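PDB 5VEG: flavodoxin from Lactobacillus reuteri, which binds flavin mononucleotide and probably serves as a low-potential electron donor to redox enzymes, in association with a propanediol-utilization bacterial microcompartment. Local coordinates for residues Ser119-Asp133 and Gly147-Glu159. Numbering follows the deposited sequence.
Sequences SGDKFYGEYFNTTVD and GAEKVKIDLEPYE. With FMN (flavin mononucleotide), chain D.
Ile-153 O accepts two donors: Gly-120 N at 2.8 Å, with an N-H...O angle of 164°, and Asn-129 ND2, which sits above the carbonyl plane. Together with Leu-155 N bonded to Gly-120 O, the first bond pairs the ends of parallel strands 113-120 and 145-154, the last two of the five-stranded flavodoxin sheet, joined as a beta-alpha-beta unit through helix 130-141. The loop 121-129, which leads from strand 113-120 to helix 130-141, lines one face and the pyrimidine edge of the flavin. FMN O2 receives Asp-121 N and Asn-129 N (2.8 Å for the latter), and FMN N3 donates almost straight to Tyr-127 O, so backbone groups read the pyrimidine edge. Tyr-124 lays its ring over the isoalloxazine, with FMN N5 3.3 Å from the ring plane and over its centre, while Phe-123 CD2 lies over the opposite face. Replacing Tyr-124 by an alanine is likely to strip this face of the flavin of its aromatic cover and to leave Phe-123 without the ring it packs on. Beside the pocket, Phe-128 is packed on both faces, by Lys-122 CG and by Asn-129 ND2, each offset toward the rim. The chi1 of -177° swings the Asp-154 carboxylate away from its own N, and OD1 comes 2.8 Å from Lys-122 N, the N-H pointing nearly straight at it (174°). Farther along, Lys-152 runs extended past CG, alongside Asn-129 CB; its NZ donates to Phe-128 O and forms a salt bridge with Asp-133 OD2, both at 2.9 Å. Asp-133 OD1 forms a second salt bridge, with Lys-150 NZ on its anti side, so two lysines hold the aspartate and probably favour its charged form. A water links Asp-133 and Lys-150 again, donating to Asp-133 O and accepting from Lys-150 NZ at 2.8 Å.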
loop_
_atom_site.group_PDB
_atom_site.type_symbol
_atom_site.label_atom_id
_atom_site.label_comp_id
_atom_site.label_asym_id
_atom_site.label_seq_id
_atom_site.Cartn_x
_atom_site.Cartn_y
_atom_site.Cartn_z
ATOM N N SER A 119 -7.520 -4.376 2.517
ATOM C CA SER A 119 -8.850 -4.870 2.846
ATOM C C SER A 119 -8.700 -6.309 3.318
ATOM O O SER A 119 -8.005 -7.109 2.682
ATOM C CB SER A 119 -9.791 -4.799 1.639
ATOM O OG SER A 119 -10.894 -5.682 1.814
ATOM N N GLY A 120 -9.312 -6.618 4.455
ATOM C CA GLY A 120 -9.277 -7.954 4.987
ATOM C C GLY A 120 -10.607 -8.213 5.673
ATOM O O GLY A 120 -11.610 -7.562 5.374
ATOM N N ASP A 121 -10.615 -9.120 6.628
ATOM C CA ASP A 121 -11.855 -9.554 7.265
ATOM C C ASP A 121 -11.637 -9.590 8.766
ATOM O O ASP A 121 -10.848 -10.405 9.255
ATOM C CB ASP A 121 -12.274 -10.929 6.728
ATOM C CG ASP A 121 -13.673 -11.345 7.182
ATOM O OD1 ASP A 121 -14.078 -10.910 8.278
ATOM O OD2 ASP A 121 -14.347 -12.111 6.443
ATOM N N LYS A 122 -12.351 -8.720 9.496
ATOM C CA LYS A 122 -12.204 -8.660 10.951
ATOM C C LYS A 122 -12.556 -9.972 11.646
ATOM O O LYS A 122 -12.111 -10.189 12.777
ATOM C CB LYS A 122 -13.061 -7.524 11.524
ATOM C CG LYS A 122 -12.509 -6.154 11.135
ATOM C CD LYS A 122 -13.220 -4.973 11.802
ATOM C CE LYS A 122 -12.608 -3.652 11.310
ATOM N NZ LYS A 122 -13.275 -2.445 11.888
ATOM N N PHE A 123 -13.292 -10.875 10.988
ATOM C CA PHE A 123 -13.591 -12.166 11.621
ATOM C C PHE A 123 -12.321 -12.949 11.958
ATOM O O PHE A 123 -12.334 -13.791 12.867
ATOM C CB PHE A 123 -14.519 -13.004 10.717
ATOM C CG PHE A 123 -14.580 -14.490 11.076
ATOM C CD1 PHE A 123 -15.363 -14.943 12.139
ATOM C CD2 PHE A 123 -13.877 -15.433 10.323
ATOM C CE1 PHE A 123 -15.424 -16.309 12.457
ATOM C CE2 PHE A 123 -13.935 -16.797 10.630
ATOM C CZ PHE A 123 -14.710 -17.235 11.701
ATOM N N TYR A 124 -11.208 -12.675 11.269
ATOM C CA TYR A 124 -9.966 -13.388 11.558
ATOM C C TYR A 124 -9.201 -12.777 12.730
ATOM O O TYR A 124 -8.050 -13.158 12.969
ATOM C CB TYR A 124 -9.083 -13.460 10.294
ATOM C CG TYR A 124 -9.740 -14.292 9.222
ATOM C CD1 TYR A 124 -9.517 -15.664 9.146
ATOM C CD2 TYR A 124 -10.663 -13.730 8.343
ATOM C CE1 TYR A 124 -10.152 -16.449 8.190
ATOM C CE2 TYR A 124 -11.299 -14.507 7.385
ATOM C CZ TYR A 124 -11.045 -15.865 7.323
ATOM O OH TYR A 124 -11.668 -16.633 6.368
ATOM N N GLY A 125 -9.813 -11.855 13.463
ATOM C CA GLY A 125 -9.283 -11.462 14.761
ATOM C C GLY A 125 -7.885 -10.893 14.673
ATOM O O GLY A 125 -7.626 -9.926 13.950
ATOM N N GLU A 126 -6.956 -11.498 15.410
ATOM C CA GLU A 126 -5.596 -10.980 15.437
ATOM C C GLU A 126 -4.859 -11.224 14.139
ATOM O O GLU A 126 -3.726 -10.762 13.997
ATOM C CB GLU A 126 -4.820 -11.581 16.611
ATOM C CG GLU A 126 -5.554 -11.409 17.956
ATOM C CD GLU A 126 -4.658 -10.937 19.097
ATOM O OE1 GLU A 126 -3.908 -9.946 18.921
ATOM O OE2 GLU A 126 -4.729 -11.550 20.183
ATOM N N TYR A 127 -5.475 -11.912 13.187
ATOM C CA TYR A 127 -4.933 -12.052 11.843
ATOM C C TYR A 127 -5.538 -11.051 10.866
ATOM O O TYR A 127 -5.313 -11.165 9.655
ATOM C CB TYR A 127 -5.142 -13.486 11.346
ATOM C CG TYR A 127 -4.266 -14.462 12.100
ATOM C CD1 TYR A 127 -2.886 -14.285 12.149
ATOM C CD2 TYR A 127 -4.817 -15.528 12.795
ATOM C CE1 TYR A 127 -2.076 -15.159 12.853
ATOM C CE2 TYR A 127 -4.017 -16.411 13.499
ATOM C CZ TYR A 127 -2.649 -16.221 13.523
ATOM O OH TYR A 127 -1.860 -17.092 14.226
ATOM N N PHE A 128 -6.317 -10.085 11.364
ATOM C CA PHE A 128 -6.912 -9.042 10.538
ATOM C C PHE A 128 -5.857 -8.206 9.821
ATOM O O PHE A 128 -5.092 -7.482 10.459
ATOM C CB PHE A 128 -7.788 -8.123 11.398
ATOM C CG PHE A 128 -8.487 -7.031 10.617
ATOM C CD1 PHE A 128 -9.250 -7.343 9.500
ATOM C CD2 PHE A 128 -8.399 -5.692 11.030
ATOM C CE1 PHE A 128 -9.903 -6.340 8.777
ATOM C CE2 PHE A 128 -9.049 -4.679 10.335
ATOM C CZ PHE A 128 -9.803 -4.996 9.201
ATOM N N ASN A 129 -5.813 -8.292 8.497
ATOM C CA ASN A 129 -4.935 -7.435 7.683
ATOM C C ASN A 129 -3.467 -7.528 8.107
ATOM O O ASN A 129 -2.742 -6.539 8.084
ATOM C CB ASN A 129 -5.410 -5.972 7.719
ATOM C CG ASN A 129 -6.370 -5.657 6.594
ATOM O OD1 ASN A 129 -6.125 -6.028 5.448
ATOM N ND2 ASN A 129 -7.474 -4.991 6.912
ATOM N N THR A 130 -3.013 -8.722 8.499
ATOM C CA THR A 130 -1.615 -8.864 8.901
ATOM C C THR A 130 -0.659 -8.508 7.760
ATOM O O THR A 130 0.487 -8.123 8.005
ATOM C CB THR A 130 -1.325 -10.291 9.373
ATOM O OG1 THR A 130 -1.671 -11.214 8.337
ATOM C CG2 THR A 130 -2.130 -10.629 10.585
ATOM N N THR A 131 -1.097 -8.648 6.513
ATOM C CA THR A 131 -0.208 -8.315 5.406
ATOM C C THR A 131 0.153 -6.833 5.417
ATOM O O THR A 131 1.278 -6.459 5.051
ATOM C CB THR A 131 -0.861 -8.727 4.088
ATOM O OG1 THR A 131 -0.985 -10.156 4.062
ATOM C CG2 THR A 131 -0.045 -8.262 2.872
ATOM N N VAL A 132 -0.784 -5.984 5.844
ATOM C CA VAL A 132 -0.503 -4.562 5.986
ATOM C C VAL A 132 0.629 -4.343 6.976
ATOM O O VAL A 132 1.554 -3.561 6.722
ATOM C CB VAL A 132 -1.787 -3.814 6.399
ATOM C CG1 VAL A 132 -1.496 -2.349 6.668
ATOM C CG2 VAL A 132 -2.847 -3.975 5.309
ATOM N N ASP A 133 0.593 -5.061 8.107
ATOM C CA ASP A 133 1.656 -4.948 9.101
ATOM C C ASP A 133 2.988 -5.429 8.548
ATOM O O ASP A 133 4.034 -4.828 8.828
ATOM C CB ASP A 133 1.308 -5.750 10.353
ATOM C CG ASP A 133 0.048 -5.262 11.028
ATOM O OD1 ASP A 133 -0.122 -4.028 11.110
ATOM O OD2 ASP A 133 -0.766 -6.109 11.472
ATOM N N GLY A 147 4.544 7.997 5.570
ATOM C CA GLY A 147 3.845 9.233 5.298
ATOM C C GLY A 147 2.442 9.275 5.880
ATOM O O GLY A 147 1.799 10.327 5.846
ATOM N N ALA A 148 1.962 8.162 6.429
ATOM C CA ALA A 148 0.597 8.115 6.959
ATOM C C ALA A 148 0.383 6.824 7.744
ATOM O O ALA A 148 1.011 5.802 7.465
ATOM C CB ALA A 148 -0.449 8.222 5.842
ATOM N N GLU A 149 -0.500 6.895 8.738
ATOM C CA GLU A 149 -0.871 5.706 9.496
ATOM C C GLU A 149 -1.467 4.658 8.566
ATOM O O GLU A 149 -2.308 4.983 7.721
ATOM C CB GLU A 149 -1.877 6.079 10.585
ATOM C CG GLU A 149 -2.502 4.913 11.320
ATOM C CD GLU A 149 -3.532 5.368 12.329
ATOM O OE1 GLU A 149 -4.629 4.752 12.386
ATOM O OE2 GLU A 149 -3.235 6.354 13.055
ATOM N N LYS A 150 -1.039 3.402 8.734
ATOM C CA LYS A 150 -1.533 2.318 7.896
ATOM C C LYS A 150 -3.052 2.208 8.008
ATOM O O LYS A 150 -3.643 2.500 9.055
ATOM C CB LYS A 150 -0.858 0.991 8.281
ATOM C CG LYS A 150 -1.221 0.464 9.653
ATOM C CD LYS A 150 -0.400 -0.764 10.023
ATOM C CE LYS A 150 0.829 -0.404 10.843
ATOM N NZ LYS A 150 1.307 -1.617 11.553
ATOM N N VAL A 151 -3.698 1.802 6.912
ATOM C CA VAL A 151 -5.159 1.769 6.857
ATOM C C VAL A 151 -5.620 0.322 6.682
ATOM O O VAL A 151 -5.266 -0.343 5.701
ATOM C CB VAL A 151 -5.721 2.673 5.750
ATOM C CG1 VAL A 151 -7.228 2.539 5.681
ATOM C CG2 VAL A 151 -5.350 4.126 6.026
ATOM N N LYS A 152 -6.446 -0.142 7.613
ATOM C CA LYS A 152 -6.934 -1.516 7.653
ATOM C C LYS A 152 -8.441 -1.491 7.438
ATOM O O LYS A 152 -9.188 -0.987 8.282
ATOM C CB LYS A 152 -6.578 -2.181 8.978
ATOM C CG LYS A 152 -5.106 -2.541 9.117
ATOM C CD LYS A 152 -4.928 -3.445 10.332
ATOM C CE LYS A 152 -3.562 -4.101 10.369
ATOM N NZ LYS A 152 -3.537 -5.199 11.384
ATOM N N ILE A 153 -8.881 -2.036 6.318
ATOM C CA ILE A 153 -10.275 -1.965 5.910
ATOM C C ILE A 153 -10.909 -3.340 6.069
ATOM O O ILE A 153 -10.266 -4.370 5.820
ATOM C CB ILE A 153 -10.375 -1.447 4.463
ATOM C CG1 ILE A 153 -10.056 0.052 4.449
ATOM C CG2 ILE A 153 -11.757 -1.726 3.861
ATOM C CD1 ILE A 153 -9.478 0.542 3.138
ATOM N N ASP A 154 -12.170 -3.355 6.497
ATOM C CA ASP A 154 -12.938 -4.595 6.601
ATOM C C ASP A 154 -13.729 -4.792 5.309
ATOM O O ASP A 154 -14.709 -4.080 5.057
ATOM C CB ASP A 154 -13.852 -4.554 7.825
ATOM C CG ASP A 154 -14.623 -5.856 8.029
ATOM O OD1 ASP A 154 -14.006 -6.935 8.116
ATOM O OD2 ASP A 154 -15.860 -5.801 8.110
ATOM N N LEU A 155 -13.292 -5.746 4.488
ATOM C CA LEU A 155 -14.001 -6.184 3.278
ATOM C C LEU A 155 -14.070 -5.008 2.311
ATOM O O LEU A 155 -13.022 -4.419 1.981
ATOM C CB LEU A 155 -15.361 -6.789 3.669
ATOM C CG LEU A 155 -15.376 -8.062 4.507
ATOM C CD1 LEU A 155 -16.799 -8.621 4.580
ATOM C CD2 LEU A 155 -14.415 -9.118 3.963
ATOM N N GLU A 156 -15.261 -4.632 1.818
ATOM C CA GLU A 156 -15.344 -3.605 0.797
ATOM C C GLU A 156 -15.197 -2.226 1.426
ATOM O O GLU A 156 -15.689 -1.992 2.533
ATOM C CB GLU A 156 -16.669 -3.692 0.050
ATOM C CG GLU A 156 -16.480 -4.046 -1.411
ATOM C CD GLU A 156 -17.757 -3.954 -2.212
ATOM O OE1 GLU A 156 -18.148 -2.819 -2.568
ATOM O OE2 GLU A 156 -18.353 -5.017 -2.499
ATOM N N PRO A 157 -14.521 -1.305 0.743
ATOM C CA PRO A 157 -14.396 0.057 1.276
ATOM C C PRO A 157 -15.710 0.809 1.127
ATOM O O PRO A 157 -16.306 0.835 0.051
ATOM C CB PRO A 157 -13.280 0.676 0.420
ATOM C CG PRO A 157 -13.293 -0.111 -0.858
ATOM C CD PRO A 157 -13.752 -1.503 -0.503
ATOM N N TYR A 158 -16.170 1.403 2.224
ATOM C CA TYR A 158 -17.365 2.228 2.231
ATOM C C TYR A 158 -16.988 3.680 2.558
ATOM O O TYR A 158 -15.808 4.058 2.486
ATOM C CB TYR A 158 -18.381 1.634 3.204
ATOM C CG TYR A 158 -19.497 0.851 2.531
ATOM C CD1 TYR A 158 -19.286 -0.442 2.060
ATOM C CD2 TYR A 158 -20.766 1.408 2.374
ATOM C CE1 TYR A 158 -20.317 -1.163 1.442
ATOM C CE2 TYR A 158 -21.794 0.709 1.764
ATOM C CZ TYR A 158 -21.569 -0.581 1.297
ATOM O OH TYR A 158 -22.599 -1.285 0.694
ATOM N N GLU A 159 -17.989 4.493 2.917
ATOM C CA GLU A 159 -17.772 5.938 2.990
ATOM C C GLU A 159 -16.695 6.300 4.005
ATOM O O GLU A 159 -15.812 7.121 3.719
ATOM C CB GLU A 159 -19.084 6.651 3.321
ATOM C CG GLU A 159 -19.645 7.479 2.176
ATOM C CD GLU A 159 -21.136 7.743 2.321
ATOM O OE1 GLU A 159 -21.607 7.888 3.469
ATOM O OE2 GLU A 159 -21.837 7.796 1.286
HETATM N N1 FMN D . -8.546 -11.536 5.992
HETATM C C2 FMN D . -7.719 -11.141 7.024
HETATM O O2 FMN D . -7.678 -9.958 7.347
HETATM N N3 FMN D . -6.954 -12.068 7.699
HETATM C C4 FMN D . -7.006 -13.403 7.352
HETATM O O4 FMN D . -6.309 -14.203 7.966
HETATM C C4A FMN D . -7.842 -13.818 6.314
HETATM N N5 FMN D . -7.913 -15.150 5.944
HETATM C C5A FMN D . -8.754 -15.516 4.900
HETATM C C6 FMN D . -8.854 -16.854 4.504
HETATM C C7 FMN D . -9.704 -17.219 3.454
HETATM C C7M FMN D . -9.819 -18.656 3.023
HETATM C C8 FMN D . -10.466 -16.253 2.806
HETATM C C8M FMN D . -11.383 -16.649 1.682
HETATM C C9 FMN D . -10.378 -14.920 3.197
HETATM C C9A FMN D . -9.515 -14.560 4.232
HETATM N N10 FMN D . -9.431 -13.235 4.597
HETATM C C10 FMN D . -8.611 -12.869 5.640
HETATM C "C1'" FMN D . -10.305 -12.227 3.911
HETATM C "C2'" FMN D . -9.732 -11.471 2.719
HETATM O "O2'" FMN D . -8.544 -10.838 3.120
HETATM C "C3'" FMN D . -10.772 -10.407 2.416
HETATM O "O3'" FMN D . -11.961 -10.979 1.903
HETATM C "C4'" FMN D . -10.273 -9.363 1.439
HETATM O "O4'" FMN D . -11.267 -8.378 1.306
HETATM C "C5'" FMN D . -10.038 -9.978 0.070
HETATM O "O5'" FMN D . -9.401 -8.988 -0.709
HETATM P P FMN D . -9.374 -9.097 -2.316
HETATM O O1P FMN D . -10.797 -8.983 -2.816
HETATM O O2P FMN D . -8.558 -7.917 -2.815
HETATM O O3P FMN D . -8.815 -10.421 -2.741
HETATM O O HOH W 1 3.720 -3.049 11.066
#